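Membrane-anchored mycosin mycp1 (Mycobacterium thermoresistibile, PDB 4HVL) is a membrane-anchored, subtilisin-like serine protease that forms an essential component of the mycobacterial ESX-1 (type VII) secretion system. Local coordinates at residues P13-G18 and A169-A174; L131-A136 and L159-R164. All coordinates share one frame; numbering follows the deposited sequence.

Contact 1 of 2, residues P13-G18 and A169-A174; sequences PPDETG and AANLGA. With ZN (zinc ion), chain C.
D15 meets N171 where the N-terminal loop passes the C-terminal end of helix 154-171, one of the helices of the subtilisin fold. The contact is small and lies at the surface. From D15, CB leaves the backbone toward N171 and comes within 3.6 Å of N171 ND2. With CG anti to the backbone N (chi1 174°), the carboxylate has the zinc ion at its end and the amide over its face; D15 CG itself lies 2.6 Å from the zinc ion and 3.3 Å from N171 ND2. D15 OD1 binds the zinc ion at 2.0 Å, and H168, one turn before N171, supplies ND1 to the same metal. D15 OD2 lies at a looser 2.6 Å from the zinc ion and accepts a hydrogen bond from N171 ND2 at 3.1 Å. The donor sits above the carboxylate plane, 80° out of it, whereas OD2 lies close to the plane of the amide, so the two flat groups stand nearly perpendicular. Aspartate suits this place because its short carboxylate can serve metal and amide together, and the zinc probably offsets part of its charge. Asparagine suits the other side, since its amide also offers an acceptor, OD1, hydrogen-bonded to Y202 OH. Just beyond, G173 takes a positive phi in a Schellman motif, with G173 N bonded to A170 O at 3.0 Å.

Contact 2 of 2, residues L131-A136 and L159-R164; sequences LRHTSA and LRSLAR. With ZN (zinc ion), chain B.
The imidazole of H133 is packed closely against helix 154-171, with L162 over one face and S161 at its edge. L162 extends away from its own amide nitrogen (chi1 -179°), and its second torsion (66°) swings CD1 over the middle of the ring, 4.1 Å from the centroid and only 2° off the normal, a clear CH-pi contact; L162 CB approaches H133 NE2 to 3.5 Å. S161 OG lies near the ring plane, 2.9 Å from H133 NE2. The main polar partner of both H133 and S161 is S158, one helical turn before S161, and NE2 gives its proton to S158 O. Strand 127-132 and this helix are the first two elements of a beta-alpha-beta crossover of the parallel subtilase sheet, and H133 follows directly on the strand's last residue. Histidine fits because its two nitrogens serve different partners: with NE2 turned to the helix, ND1 faces the zinc ion at 2.1 Å. On the looser side, T134 makes no contact with 159-164, yet its small hydroxyl OG1 binds the zinc ion at 2.1 Å, and E181 adds a further ligand. S135 turns instead to D99, and A136 is exposed to solvent.

Helix 154-171 is common to both contacts, whose centres lie about 11 Å apart. R164 joins them directly: its NH1 probably donates hydrogen bonds to E16 O (2.8 Å) and G18 O (2.9 Å), so an arginine of the 159-164 segment grips the loop of contact 1 by its backbone, while P14 O packs on R164 CG. Each contact has its own zinc ion, and the metals are 16.9 Å apart. Contact 2, unlike contact 1, is buried, and it lies close to the predicted active site: the H133 side chain is about 7 Å from that of D70, the predicted charge-relay aspartate, and H133 also shares a backbone hydrogen bond with D70.

Contact 1 of 2, residues P13-G18 and A169-A174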
loop_
_atom_site.group_PDB
_atom_site.type_symbol
_atom_site.label_atom_id
_atom_site.label_comp_id
_atom_site.label_asym_id
_atom_site.label_seq_id
_atom_site.Cartn_x
_atom_site.Cartn_y
_atom_site.Cartn_z
ATOM N N PRO A 13 11.682 -14.162 9.346
ATOM C CA PRO A 13 10.906 -15.387 9.235
ATOM C C PRO A 13 11.317 -16.262 8.059
ATOM O O PRO A 13 12.006 -15.792 7.162
ATOM C CB PRO A 13 9.480 -14.891 9.032
ATOM C CG PRO A 13 9.605 -13.508 8.511
ATOM C CD PRO A 13 10.928 -12.970 8.911
ATOM N N PRO A 14 10.895 -17.541 8.073
ATOM C CA PRO A 14 11.184 -18.402 6.944
ATOM C C PRO A 14 10.524 -17.877 5.656
ATOM O O PRO A 14 9.468 -17.259 5.699
ATOM C CB PRO A 14 10.606 -19.775 7.367
ATOM C CG PRO A 14 9.632 -19.485 8.457
ATOM C CD PRO A 14 10.099 -18.224 9.119
ATOM N N ASP A 15 11.194 -18.093 4.535
ATOM C CA ASP A 15 10.648 -17.800 3.230
ATOM C C ASP A 15 9.690 -18.929 2.875
ATOM O O ASP A 15 10.082 -19.907 2.281
ATOM C CB ASP A 15 11.784 -17.677 2.218
ATOM C CG ASP A 15 11.296 -17.505 0.794
ATOM O OD1 ASP A 15 10.199 -16.972 0.567
ATOM O OD2 ASP A 15 12.041 -17.955 -0.100
ATOM N N GLU A 16 8.436 -18.803 3.286
ATOM C CA GLU A 16 7.435 -19.809 2.961
ATOM C C GLU A 16 6.124 -19.130 2.673
ATOM O O GLU A 16 5.777 -18.158 3.340
ATOM C CB GLU A 16 7.278 -20.784 4.135
ATOM C CG GLU A 16 6.421 -22.002 3.869
ATOM C CD GLU A 16 6.888 -22.847 2.677
ATOM O OE1 GLU A 16 7.549 -23.892 2.906
ATOM O OE2 GLU A 16 6.560 -22.493 1.505
ATOM N N THR A 17 5.385 -19.653 1.696
ATOM C CA THR A 17 4.092 -19.069 1.334
ATOM C C THR A 17 2.951 -19.675 2.165
ATOM O O THR A 17 3.181 -20.586 2.958
ATOM C CB THR A 17 3.791 -19.250 -0.166
ATOM O OG1 THR A 17 3.631 -20.632 -0.475
ATOM C CG2 THR A 17 4.898 -18.680 -1.004
ATOM N N GLY A 18 1.732 -19.163 1.982
ATOM C CA GLY A 18 0.530 -19.738 2.595
ATOM C C GLY A 18 0.087 -18.992 3.847
ATOM O O GLY A 18 0.881 -18.273 4.428
ATOM N N ALA A 169 8.598 -11.540 -1.152
ATOM C CA ALA A 169 8.608 -10.465 -2.148
ATOM C C ALA A 169 10.025 -10.035 -2.489
ATOM O O ALA A 169 10.373 -9.837 -3.659
ATOM C CB ALA A 169 7.785 -9.278 -1.671
ATOM N N ALA A 170 10.831 -9.846 -1.453
ATOM C CA ALA A 170 12.238 -9.448 -1.608
ATOM C C ALA A 170 13.016 -10.500 -2.389
ATOM O O ALA A 170 13.774 -10.168 -3.309
ATOM C CB ALA A 170 12.864 -9.238 -0.247
ATOM N N ASN A 171 12.795 -11.772 -2.036
ATOM C CA ASN A 171 13.435 -12.897 -2.731
ATOM C C ASN A 171 13.078 -13.025 -4.215
ATOM O O ASN A 171 13.863 -13.561 -5.006
ATOM C CB ASN A 171 13.168 -14.216 -1.988
ATOM C CG ASN A 171 13.931 -14.301 -0.660
ATOM O OD1 ASN A 171 14.813 -13.493 -0.388
ATOM N ND2 ASN A 171 13.600 -15.299 0.166
ATOM N N LEU A 172 11.886 -12.546 -4.574
ATOM C CA LEU A 172 11.435 -12.493 -5.977
ATOM C C LEU A 172 12.216 -11.480 -6.802
ATOM O O LEU A 172 12.165 -11.533 -8.018
ATOM C CB LEU A 172 9.935 -12.167 -6.051
ATOM C CG LEU A 172 9.037 -13.313 -5.546
ATOM C CD1 LEU A 172 7.600 -12.852 -5.359
ATOM C CD2 LEU A 172 9.104 -14.513 -6.498
ATOM N N GLY A 173 12.931 -10.563 -6.156
ATOM C CA GLY A 173 13.793 -9.606 -6.869
ATOM C C GLY A 173 13.123 -8.270 -7.183
ATOM O O GLY A 173 13.563 -7.540 -8.061
ATOM N N ALA A 174 12.044 -7.939 -6.498
ATOM C CA ALA A 174 11.356 -6.658 -6.774
ATOM C C ALA A 174 12.158 -5.489 -6.193
ATOM O O ALA A 174 12.752 -5.607 -5.115
ATOM C CB ALA A 174 9.963 -6.696 -6.210
HETATM ZN ZN ZN C . 9.834 -17.444 -1.383
#

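Contact 2 of 2, residues L131-A136 and L159-R164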
loop_
_atom_site.group_PDB
_atom_site.type_symbol
_atom_site.label_atom_id
_atom_site.label_comp_id
_atom_site.label_asym_id
_atom_site.label_seq_id
_atom_site.Cartn_x
_atom_site.Cartn_y
_atom_site.Cartn_z
ATOM N N LEU A 131 1.273 -10.692 -4.926
ATOM C CA LEU A 131 1.229 -11.528 -3.727
ATOM C C LEU A 131 -0.103 -11.273 -3.056
ATOM O O LEU A 131 -0.424 -10.117 -2.720
ATOM C CB LEU A 131 2.337 -11.151 -2.757
ATOM C CG LEU A 131 3.784 -11.378 -3.176
ATOM C CD1 LEU A 131 4.310 -10.225 -4.041
ATOM C CD2 LEU A 131 4.655 -11.534 -1.935
ATOM N N ARG A 132 -0.904 -12.323 -2.889
ATOM C CA ARG A 132 -2.154 -12.191 -2.183
ATOM C C ARG A 132 -1.900 -12.439 -0.688
ATOM O O ARG A 132 -1.509 -13.534 -0.283
ATOM C CB ARG A 132 -3.257 -13.107 -2.723
ATOM C CG ARG A 132 -4.501 -13.055 -1.843
ATOM C CD ARG A 132 -5.760 -13.514 -2.522
ATOM N NE ARG A 132 -5.745 -14.960 -2.755
ATOM C CZ ARG A 132 -6.789 -15.657 -3.182
ATOM N NH1 ARG A 132 -7.938 -15.057 -3.418
ATOM N NH2 ARG A 132 -6.666 -16.959 -3.390
ATOM N N HIS A 133 -2.141 -11.410 0.107
ATOM C CA HIS A 133 -2.042 -11.494 1.554
ATOM C C HIS A 133 -3.408 -11.377 2.265
ATOM O O HIS A 133 -3.549 -11.904 3.373
ATOM C CB HIS A 133 -1.070 -10.445 2.094
ATOM C CG HIS A 133 -1.015 -10.414 3.585
ATOM N ND1 HIS A 133 -1.751 -9.522 4.330
ATOM C CD2 HIS A 133 -0.425 -11.249 4.472
ATOM C CE1 HIS A 133 -1.576 -9.772 5.614
ATOM N NE2 HIS A 133 -0.770 -10.812 5.725
ATOM N N THR A 134 -4.398 -10.723 1.646
ATOM C CA THR A 134 -5.721 -10.521 2.252
ATOM C C THR A 134 -6.839 -10.869 1.300
ATOM O O THR A 134 -6.693 -10.674 0.097
ATOM C CB THR A 134 -5.916 -9.040 2.686
ATOM O OG1 THR A 134 -5.146 -8.803 3.859
ATOM C CG2 THR A 134 -7.355 -8.711 3.047
ATOM N N SER A 135 -7.953 -11.378 1.849
ATOM C CA SER A 135 -9.245 -11.434 1.136
ATOM C C SER A 135 -10.424 -11.476 2.086
ATOM O O SER A 135 -10.502 -12.372 2.942
ATOM C CB SER A 135 -9.362 -12.640 0.205
ATOM O OG SER A 135 -10.696 -12.717 -0.332
ATOM N N ALA A 136 -11.375 -10.565 1.871
ATOM C CA ALA A 136 -12.642 -10.584 2.574
ATOM C C ALA A 136 -13.542 -11.785 2.191
ATOM O O ALA A 136 -14.551 -12.014 2.824
ATOM C CB ALA A 136 -13.379 -9.269 2.334
ATOM N N LEU A 159 -0.309 -10.622 10.584
ATOM C CA LEU A 159 1.039 -10.018 10.654
ATOM C C LEU A 159 2.157 -11.065 10.528
ATOM O O LEU A 159 3.201 -10.801 9.933
ATOM C CB LEU A 159 1.201 -9.198 11.929
ATOM C CG LEU A 159 0.471 -7.848 11.918
ATOM C CD1 LEU A 159 0.437 -7.243 13.314
ATOM C CD2 LEU A 159 1.103 -6.857 10.962
ATOM N N ARG A 160 1.935 -12.259 11.056
ATOM C CA ARG A 160 2.889 -13.328 10.816
ATOM C C ARG A 160 2.975 -13.698 9.322
ATOM O O ARG A 160 4.081 -13.851 8.786
ATOM C CB ARG A 160 2.593 -14.534 11.710
ATOM C CG ARG A 160 2.988 -14.312 13.171
ATOM C CD ARG A 160 2.969 -15.621 13.937
ATOM N NE ARG A 160 1.606 -16.105 14.021
ATOM C CZ ARG A 160 0.745 -15.772 14.984
ATOM N NH1 ARG A 160 1.110 -14.965 15.964
ATOM N NH2 ARG A 160 -0.493 -16.265 14.974
ATOM N N SER A 161 1.837 -13.841 8.636
ATOM C CA SER A 161 1.869 -14.146 7.171
ATOM C C SER A 161 2.436 -12.980 6.324
ATOM O O SER A 161 3.094 -13.188 5.291
ATOM C CB SER A 161 0.490 -14.575 6.665
ATOM O OG SER A 161 -0.406 -13.494 6.623
ATOM N N LEU A 162 2.185 -11.759 6.773
ATOM C CA LEU A 162 2.748 -10.592 6.144
ATOM C C LEU A 162 4.276 -10.575 6.209
ATOM O O LEU A 162 4.938 -10.235 5.232
ATOM C CB LEU A 162 2.223 -9.321 6.817
ATOM C CG LEU A 162 2.776 -8.065 6.163
ATOM C CD1 LEU A 162 2.259 -7.945 4.733
ATOM C CD2 LEU A 162 2.429 -6.840 6.990
ATOM N N ALA A 163 4.834 -10.918 7.370
ATOM C CA ALA A 163 6.272 -10.911 7.517
ATOM C C ALA A 163 6.888 -11.860 6.498
ATOM O O ALA A 163 7.843 -11.505 5.831
ATOM C CB ALA A 163 6.678 -11.298 8.926
ATOM N N ARG A 164 6.320 -13.051 6.347
ATOM C CA ARG A 164 6.821 -13.993 5.340
ATOM C C ARG A 164 6.633 -13.463 3.905
ATOM O O ARG A 164 7.480 -13.683 3.021
ATOM C CB ARG A 164 6.147 -15.363 5.483
ATOM C CG ARG A 164 6.524 -16.107 6.756
ATOM C CD ARG A 164 5.979 -17.535 6.802
ATOM N NE ARG A 164 4.571 -17.582 7.221
ATOM C CZ ARG A 164 3.513 -17.746 6.420
ATOM N NH1 ARG A 164 3.634 -17.872 5.107
ATOM N NH2 ARG A 164 2.294 -17.759 6.952
HETATM ZN ZN ZN B . -3.178 -7.998 3.858
#